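Local coordinates for lambda phage protein with carbohydrate-binding module (Shewanella oneidensis, PDB 2A5Z), which is of unknown function but binds magnesium and has a jelly-roll fold with a carbohydrate-binding module, which suggests that it recognises sugars, at residues A133-I147 / A224-T236. Residues are numbered along the deposited sequence; the frame is centred on the assembly and turned at random.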
loop_
_atom_site.group_PDB
_atom_site.type_symbol
_atom_site.label_atom_id
_atom_site.label_comp_id
_atom_site.label_asym_id
_atom_site.label_seq_id
_atom_site.Cartn_x
_atom_site.Cartn_y
_atom_site.Cartn_z
ATOM N N ALA C 133 -17.285 26.201 13.680
ATOM C CA ALA C 133 -16.549 25.075 14.258
ATOM C C ALA C 133 -15.553 24.430 13.278
ATOM O O ALA C 133 -14.699 23.629 13.693
ATOM C CB ALA C 133 -17.516 24.032 14.783
ATOM N N GLN C 134 -15.664 24.781 11.994
ATOM C CA GLN C 134 -14.790 24.221 10.960
ATOM C C GLN C 134 -13.398 24.866 10.943
ATOM O O GLN C 134 -13.266 26.091 10.846
ATOM C CB GLN C 134 -15.434 24.321 9.573
ATOM C CG GLN C 134 -16.775 23.618 9.429
ATOM C CD GLN C 134 -17.622 24.177 8.291
ATOM O OE1 GLN C 134 -17.299 25.213 7.699
ATOM N NE2 GLN C 134 -18.722 23.494 7.984
ATOM N N LEU C 135 -12.370 24.019 11.040
ATOM C CA LEU C 135 -10.970 24.432 10.918
ATOM C C LEU C 135 -10.232 23.446 10.020
ATOM O O LEU C 135 -10.149 22.252 10.327
ATOM C CB LEU C 135 -10.282 24.531 12.298
ATOM C CG LEU C 135 -8.759 24.780 12.379
ATOM C CD1 LEU C 135 -8.352 26.154 11.843
ATOM C CD2 LEU C 135 -8.260 24.625 13.798
ATOM N N THR C 136 -9.720 23.957 8.908
ATOM C CA THR C 136 -8.947 23.171 7.958
ATOM C C THR C 136 -7.611 23.865 7.683
ATOM O O THR C 136 -7.542 25.095 7.663
ATOM C CB THR C 136 -9.737 22.977 6.636
ATOM O OG1 THR C 136 -11.016 22.412 6.937
ATOM C CG2 THR C 136 -9.010 22.047 5.680
ATOM N N VAL C 137 -6.555 23.071 7.504
ATOM C CA VAL C 137 -5.228 23.587 7.168
ATOM C C VAL C 137 -4.618 22.795 6.008
ATOM O O VAL C 137 -4.672 21.566 5.988
ATOM C CB VAL C 137 -4.236 23.529 8.371
ATOM C CG1 VAL C 137 -2.914 24.218 8.011
ATOM C CG2 VAL C 137 -4.834 24.189 9.604
ATOM N N ILE C 138 -4.065 23.515 5.038
ATOM C CA ILE C 138 -3.168 22.925 4.055
ATOM C C ILE C 138 -1.772 23.480 4.381
ATOM O O ILE C 138 -1.487 24.655 4.161
ATOM C CB ILE C 138 -3.634 23.184 2.588
ATOM C CG1 ILE C 138 -4.953 22.454 2.314
ATOM C CG2 ILE C 138 -2.607 22.669 1.597
ATOM C CD1 ILE C 138 -6.048 23.343 1.750
ATOM N N GLY C 139 -0.937 22.623 4.959
ATOM C CA GLY C 139 0.379 23.006 5.448
ATOM C C GLY C 139 0.783 22.122 6.611
ATOM O O GLY C 139 0.371 20.965 6.682
ATOM N N SER C 140 1.593 22.670 7.519
ATOM C CA SER C 140 2.032 21.947 8.706
ATOM C C SER C 140 1.027 22.112 9.835
ATOM O O SER C 140 0.299 23.108 9.898
ATOM C CB SER C 140 3.416 22.415 9.152
ATOM O OG SER C 140 3.415 23.791 9.497
ATOM N N THR C 141 0.984 21.129 10.726
ATOM C CA THR C 141 -0.023 21.107 11.782
ATOM C C THR C 141 0.329 20.127 12.896
ATOM O O THR C 141 1.012 19.121 12.668
ATOM C CB THR C 141 -1.454 20.804 11.214
ATOM O OG1 THR C 141 -2.419 20.843 12.274
ATOM C CG2 THR C 141 -1.514 19.446 10.510
ATOM N N SER C 142 -0.114 20.446 14.112
ATOM C CA SER C 142 -0.142 19.466 15.184
ATOM C C SER C 142 -0.972 18.293 14.680
ATOM O O SER C 142 -1.977 18.479 13.988
ATOM C CB SER C 142 -0.824 20.031 16.440
ATOM O OG SER C 142 -0.432 21.362 16.700
ATOM N N ILE C 143 -0.542 17.092 15.040
ATOM C CA ILE C 143 -1.259 15.867 14.713
ATOM C C ILE C 143 -2.527 15.689 15.578
ATOM O O ILE C 143 -2.661 16.301 16.646
ATOM C CB ILE C 143 -0.292 14.648 14.853
ATOM C CG1 ILE C 143 -0.530 13.617 13.752
ATOM C CG2 ILE C 143 -0.300 14.057 16.279
ATOM C CD1 ILE C 143 0.665 12.691 13.510
ATOM N N GLY C 144 -3.459 14.874 15.087
ATOM C CA GLY C 144 -4.575 14.376 15.888
ATOM C C GLY C 144 -5.529 15.406 16.459
ATOM O O GLY C 144 -6.031 16.268 15.734
ATOM N N LEU C 145 -5.787 15.300 17.762
ATOM C CA LEU C 145 -6.744 16.177 18.438
ATOM C C LEU C 145 -6.144 17.541 18.760
ATOM O O LEU C 145 -6.853 18.439 19.212
ATOM C CB LEU C 145 -7.304 15.523 19.716
ATOM C CG LEU C 145 -8.115 14.224 19.593
ATOM C CD1 LEU C 145 -8.392 13.638 20.970
ATOM C CD2 LEU C 145 -9.416 14.416 18.810
ATOM N N GLY C 146 -4.840 17.688 18.515
ATOM C CA GLY C 146 -4.111 18.939 18.748
ATOM C C GLY C 146 -4.590 20.064 17.856
ATOM O O GLY C 146 -5.043 19.833 16.728
ATOM N N ILE C 147 -4.483 21.287 18.365
ATOM C CA ILE C 147 -5.042 22.461 17.689
ATOM C C ILE C 147 -4.186 23.733 17.913
ATOM O O ILE C 147 -4.578 24.849 17.532
ATOM C CB ILE C 147 -6.521 22.660 18.131
ATOM C CG1 ILE C 147 -7.250 23.654 17.226
ATOM C CG2 ILE C 147 -6.603 23.023 19.618
ATOM C CD1 ILE C 147 -8.766 23.451 17.210
ATOM N N ALA C 224 6.786 12.876 15.314
ATOM C CA ALA C 224 5.414 12.458 15.024
ATOM C C ALA C 224 4.334 13.241 15.780
ATOM O O ALA C 224 3.172 12.858 15.738
ATOM C CB ALA C 224 5.247 10.929 15.230
ATOM N N THR C 225 4.705 14.330 16.460
ATOM C CA THR C 225 3.708 15.261 17.025
ATOM C C THR C 225 3.113 16.160 15.938
ATOM O O THR C 225 2.077 16.813 16.149
ATOM C CB THR C 225 4.278 16.175 18.155
ATOM O OG1 THR C 225 5.185 17.133 17.592
ATOM C CG2 THR C 225 4.986 15.357 19.220
ATOM N N ALA C 226 3.768 16.197 14.778
ATOM C CA ALA C 226 3.295 17.017 13.669
ATOM C C ALA C 226 3.236 16.217 12.365
ATOM O O ALA C 226 3.801 15.131 12.272
ATOM C CB ALA C 226 4.177 18.249 13.511
ATOM N N HIS C 227 2.518 16.757 11.379
ATOM C CA HIS C 227 2.510 16.244 10.014
ATOM C C HIS C 227 2.365 17.432 9.073
ATOM O O HIS C 227 1.988 18.522 9.512
ATOM C CB HIS C 227 1.335 15.285 9.801
ATOM C CG HIS C 227 1.711 13.835 9.793
ATOM N ND1 HIS C 227 2.523 13.264 10.751
ATOM C CD2 HIS C 227 1.352 12.829 8.958
ATOM C CE1 HIS C 227 2.658 11.974 10.500
ATOM N NE2 HIS C 227 1.961 11.685 9.417
ATOM N N ILE C 228 2.669 17.225 7.795
ATOM C CA ILE C 228 2.446 18.243 6.762
ATOM C C ILE C 228 1.520 17.694 5.662
ATOM O O ILE C 228 1.710 16.579 5.184
ATOM C CB ILE C 228 3.799 18.848 6.210
ATOM C CG1 ILE C 228 3.539 19.999 5.222
ATOM C CG2 ILE C 228 4.756 17.754 5.646
ATOM C CD1 ILE C 228 4.726 20.956 5.055
ATOM N N GLY C 229 0.489 18.462 5.306
ATOM C CA GLY C 229 -0.480 18.020 4.312
ATOM C C GLY C 229 -1.836 18.694 4.449
ATOM O O GLY C 229 -1.930 19.921 4.452
ATOM N N PHE C 230 -2.881 17.881 4.571
ATOM C CA PHE C 230 -4.258 18.357 4.703
ATOM C C PHE C 230 -4.837 17.869 6.021
ATOM O O PHE C 230 -4.734 16.682 6.348
ATOM C CB PHE C 230 -5.103 17.834 3.527
ATOM C CG PHE C 230 -6.603 17.955 3.723
ATOM C CD1 PHE C 230 -7.273 19.125 3.384
ATOM C CD2 PHE C 230 -7.344 16.883 4.226
ATOM C CE1 PHE C 230 -8.661 19.233 3.551
ATOM C CE2 PHE C 230 -8.745 16.984 4.393
ATOM C CZ PHE C 230 -9.395 18.165 4.050
ATOM N N LYS C 231 -5.440 18.781 6.776
ATOM C CA LYS C 231 -6.139 18.407 7.995
ATOM C C LYS C 231 -7.433 19.200 8.109
ATOM O O LYS C 231 -7.423 20.422 7.996
ATOM C CB LYS C 231 -5.260 18.652 9.227
ATOM C CG LYS C 231 -5.848 18.110 10.530
ATOM C CD LYS C 231 -4.979 18.463 11.724
ATOM C CE LYS C 231 -5.598 17.939 12.999
ATOM N NZ LYS C 231 -5.003 18.537 14.221
ATOM N N THR C 232 -8.539 18.505 8.339
ATOM C CA THR C 232 -9.812 19.173 8.586
ATOM C C THR C 232 -10.350 18.693 9.926
ATOM O O THR C 232 -10.195 17.525 10.282
ATOM C CB THR C 232 -10.815 18.983 7.417
ATOM O OG1 THR C 232 -11.843 19.976 7.490
ATOM C CG2 THR C 232 -11.433 17.578 7.407
ATOM N N GLN C 233 -10.970 19.609 10.662
ATOM C CA GLN C 233 -11.226 19.422 12.086
ATOM C C GLN C 233 -12.489 20.146 12.536
ATOM O O GLN C 233 -12.836 21.210 12.003
ATOM C CB GLN C 233 -10.048 19.979 12.884
ATOM C CG GLN C 233 -10.032 19.609 14.366
ATOM C CD GLN C 233 -8.706 19.929 15.007
ATOM O OE1 GLN C 233 -8.098 20.952 14.703
ATOM N NE2 GLN C 233 -8.238 19.050 15.883
ATOM N N CYS C 234 -13.159 19.572 13.532
ATOM C CA CYS C 234 -14.286 20.234 14.183
ATOM C C CYS C 234 -13.883 20.635 15.595
ATOM O O CYS C 234 -13.440 19.795 16.373
ATOM C CB CYS C 234 -15.515 19.331 14.210
ATOM S SG CYS C 234 -16.984 20.173 14.860
ATOM N N LYS C 235 -14.030 21.919 15.912
ATOM C CA LYS C 235 -13.605 22.463 17.201
ATOM C C LYS C 235 -14.597 22.210 18.331
ATOM O O LYS C 235 -14.260 22.398 19.500
ATOM C CB LYS C 235 -13.348 23.962 17.091
ATOM C CG LYS C 235 -12.083 24.327 16.325
ATOM C CD LYS C 235 -11.789 25.820 16.428
ATOM C CE LYS C 235 -12.711 26.624 15.528
ATOM N NZ LYS C 235 -12.501 28.086 15.713
ATOM N N THR C 236 -15.816 21.803 17.982
ATOM C CA THR C 236 -16.863 21.568 18.976
ATOM C C THR C 236 -17.255 20.093 19.063
ATOM O O THR C 236 -16.872 19.270 18.212
ATOM C CB THR C 236 -18.131 22.416 18.707
ATOM O OG1 THR C 236 -18.801 21.929 17.534
ATOM C CG2 THR C 236 -17.783 23.899 18.542
#
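Ile138 sets CG1 at the edge of the Phe230 ring, near its plane, 4.2 Å from CD1, while Thr136 brings CG2 obliquely to within 3.5 Å of CE1. One face of that ring lies under the backbone N of Thr232, off-centre toward the rim. The second flat group, the His227 imidazole, receives Ile143 CD1 at a slant, 3.4 Å from ND1; ND1 donates to Ala226 O nearly in the ring plane, NE2 is hydrogen-bonded to Ser69 OG, and His58 of the second subunit meets the ring edge-to-face.

Next to Phe230, on the side that faces strand 119-125, Thr136 and Thr232 lie side by side with their OG1 atoms 2.6 Å apart in a hydrogen bond; Thr232 OG1 is also hydrogen-bonded to Ile244 N.

These side chains spring from an antiparallel ladder within one curved sheet of the jelly roll, His227 on the other face with Lys231: 134-137 pairs with 230-234, and 140-142 with 226-228. Both segments turn the corner together at Gly139 and Gly229, joined by Gly139 N to Gly229 O and Gly229 N to Gly139 O, both 2.9 Å. Both have positive phi (151° and 156°), which glycine tolerates easily.

Lys231 runs along the inner side of this bend. With CG anti to the backbone N (chi1 -172°) and the chain fully extended, it passes Thr141 at about a right angle and delivers NZ to Ser142 O at 3.0 Å and Gly144 O at 2.9 Å, above both carbonyl planes; the buried ammonium thus joins strand 230-234 to the end of strand 140-142 and to the type II' turn 143-146. Thr141 OG1 reaches Ser142 O from the opposite face, and Ser102 OG also hydrogen-bonds Gly144 O. Beside it, Gln233 NE2 hydrogen-bonds Asn100 O and, weakly, Gly146 O, while Ile147 CD1 crosses to Lys235 CG at 3.5 Å.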